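Long-range contact in PHD finger protein 14 (Danio rerio, PDB 7D86), which reads chromatin by binding histone H3, preferentially the unmodified form, and represses PDGFRA expression in the control of mesenchymal cell proliferation: residues His95-Leu100 / Phe157-Ala162. Residues are numbered along the deposited sequence; the frame is centred on the assembly and turned at random.
Sequences HVVCAL and FHVTCA. With ZN (zinc ion), chain C; ZN (zinc ion), chain D.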
loop_
_atom_site.group_PDB
_atom_site.type_symbol
_atom_site.label_atom_id
_atom_site.label_comp_id
_atom_site.label_asym_id
_atom_site.label_seq_id
_atom_site.Cartn_x
_atom_site.Cartn_y
_atom_site.Cartn_z
ATOM N N HIS A 95 -0.581 -4.626 4.737
ATOM C CA HIS A 95 -1.260 -3.687 3.850
ATOM C C HIS A 95 -1.417 -4.285 2.459
ATOM O O HIS A 95 -0.520 -4.966 1.945
ATOM C CB HIS A 95 -0.485 -2.367 3.728
ATOM C CG HIS A 95 -0.469 -1.549 4.971
ATOM N ND1 HIS A 95 0.664 -1.389 5.737
ATOM C CD2 HIS A 95 -1.448 -0.848 5.594
ATOM C CE1 HIS A 95 0.383 -0.631 6.780
ATOM N NE2 HIS A 95 -0.891 -0.286 6.715
ATOM N N VAL A 96 -2.561 -4.012 1.833
ATOM C CA VAL A 96 -2.688 -4.285 0.405
ATOM C C VAL A 96 -1.565 -3.593 -0.361
ATOM O O VAL A 96 -0.941 -4.185 -1.250
ATOM C CB VAL A 96 -4.074 -3.849 -0.106
ATOM C CG1 VAL A 96 -4.093 -3.827 -1.625
ATOM C CG2 VAL A 96 -5.169 -4.765 0.448
ATOM N N VAL A 97 -1.269 -2.341 -0.015
ATOM C CA VAL A 97 -0.254 -1.612 -0.778
ATOM C C VAL A 97 1.126 -2.227 -0.563
ATOM O O VAL A 97 1.920 -2.341 -1.504
ATOM C CB VAL A 97 -0.292 -0.108 -0.428
ATOM C CG1 VAL A 97 0.290 0.169 0.947
ATOM C CG2 VAL A 97 0.426 0.695 -1.492
ATOM N N CYS A 98 1.426 -2.685 0.654
ATOM C CA CYS A 98 2.724 -3.323 0.870
ATOM C C CYS A 98 2.833 -4.612 0.066
ATOM O O CYS A 98 3.909 -4.945 -0.458
ATOM C CB CYS A 98 2.952 -3.583 2.362
ATOM S SG CYS A 98 3.295 -2.071 3.320
ATOM N N ALA A 99 1.717 -5.326 -0.085
ATOM C CA ALA A 99 1.737 -6.551 -0.874
ATOM C C ALA A 99 1.985 -6.266 -2.349
ATOM O O ALA A 99 2.582 -7.093 -3.044
ATOM C CB ALA A 99 0.427 -7.320 -0.689
ATOM N N LEU A 100 1.560 -5.100 -2.841
ATOM C CA LEU A 100 1.751 -4.788 -4.256
ATOM C C LEU A 100 3.193 -4.442 -4.583
ATOM O O LEU A 100 3.620 -4.603 -5.733
ATOM C CB LEU A 100 0.852 -3.624 -4.671
ATOM C CG LEU A 100 -0.641 -3.891 -4.468
ATOM C CD1 LEU A 100 -1.463 -2.658 -4.819
ATOM C CD2 LEU A 100 -1.053 -5.093 -5.310
ATOM N N PHE A 157 12.947 2.609 1.466
ATOM C CA PHE A 157 11.847 3.127 2.266
ATOM C C PHE A 157 10.750 2.078 2.374
ATOM O O PHE A 157 10.599 1.222 1.501
ATOM C CB PHE A 157 11.274 4.424 1.674
ATOM C CG PHE A 157 11.434 4.539 0.181
ATOM C CD1 PHE A 157 10.708 3.729 -0.675
ATOM C CD2 PHE A 157 12.301 5.479 -0.363
ATOM C CE1 PHE A 157 10.861 3.836 -2.061
ATOM C CE2 PHE A 157 12.451 5.594 -1.744
ATOM C CZ PHE A 157 11.725 4.773 -2.588
ATOM N N HIS A 158 9.980 2.157 3.459
ATOM C CA HIS A 158 8.779 1.339 3.558
ATOM C C HIS A 158 7.804 1.739 2.464
ATOM O O HIS A 158 7.773 2.892 2.026
ATOM C CB HIS A 158 8.097 1.528 4.919
ATOM C CG HIS A 158 8.917 1.073 6.079
ATOM N ND1 HIS A 158 9.391 1.940 7.042
ATOM C CD2 HIS A 158 9.343 -0.162 6.436
ATOM C CE1 HIS A 158 10.075 1.257 7.941
ATOM N NE2 HIS A 158 10.061 -0.019 7.597
ATOM N N VAL A 159 6.972 0.781 2.045
ATOM C CA VAL A 159 5.995 1.057 0.995
ATOM C C VAL A 159 5.044 2.165 1.425
ATOM O O VAL A 159 4.719 3.061 0.642
ATOM C CB VAL A 159 5.227 -0.220 0.617
ATOM C CG1 VAL A 159 4.146 0.107 -0.414
ATOM C CG2 VAL A 159 6.194 -1.277 0.091
ATOM N N THR A 160 4.576 2.120 2.677
ATOM C CA THR A 160 3.613 3.117 3.136
ATOM C C THR A 160 4.267 4.466 3.404
ATOM O O THR A 160 3.608 5.506 3.277
ATOM C CB THR A 160 2.889 2.619 4.387
ATOM O OG1 THR A 160 3.844 2.116 5.332
ATOM C CG2 THR A 160 1.914 1.503 4.018
ATOM N N CYS A 161 5.548 4.470 3.778
ATOM C CA CYS A 161 6.271 5.727 3.903
ATOM C C CYS A 161 6.442 6.384 2.540
ATOM O O CYS A 161 6.252 7.598 2.396
ATOM C CB CYS A 161 7.625 5.491 4.580
ATOM S SG CYS A 161 7.519 5.033 6.355
ATOM N N ALA A 162 6.775 5.587 1.521
ATOM C CA ALA A 162 6.825 6.112 0.162
ATOM C C ALA A 162 5.443 6.550 -0.302
ATOM O O ALA A 162 5.305 7.567 -0.994
ATOM C CB ALA A 162 7.411 5.058 -0.788
HETATM ZN ZN ZN C . 2.469 -2.228 5.505
HETATM ZN ZN ZN D . 9.474 4.027 7.077
#
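Thr160 lays its methyl over one face of the His95 imidazole, the threonine side chain coming in roughly perpendicular to that of the histidine: Thr160 CG2 stands 3.9 Å from the His95 ring centroid and 22° off the ring normal, a CH-pi contact displaced toward the rim, with ND1 the nearest ring atom. His95 ND1 binds a zinc ion at 2.0 Å, so the methyl packs against a ring already fixed by its metal, and a hydrogen bond from NE2 of His95 to Asp82 O further restrains the ring's rotation. Thr160 CG2 also reaches Val97 CG1 at 3.7 Å and lies against SG of Cys98, the second ligand that this helical turn gives to the zinc; Cys75 and Cys78 complete the site. With OG1 tucked between the backbone N and the carbonyl carbon (chi1 48°), CG2 of Thr160 faces these neighbours. Next to it, Val159 CB lies 3.8 Å from Cys98 SG. The Val159 and Val97 side chains run alongside one another head to tail, with Val159 CG1 3.9 Å from Val97 CG2 and also resting on the carbonyl oxygen of Val97. No hydrogen bond joins the segments; methyl groups meet the imidazole face, one zinc-bound sulfur and a carbonyl oxygen. The contact unites two zinc-binding turns of like construction, each with an N-cap histidine and a cysteine one turn on, His158 and Cys161 serving a separate zinc with Cys131 and Cys134. Helix 96-101 of the pre-PHD finger thus packs on helix 159-164 of the second PHD finger, within the histone-reading PZP module, and Leu168 of strand 168-170 touches both Val97 and Val159.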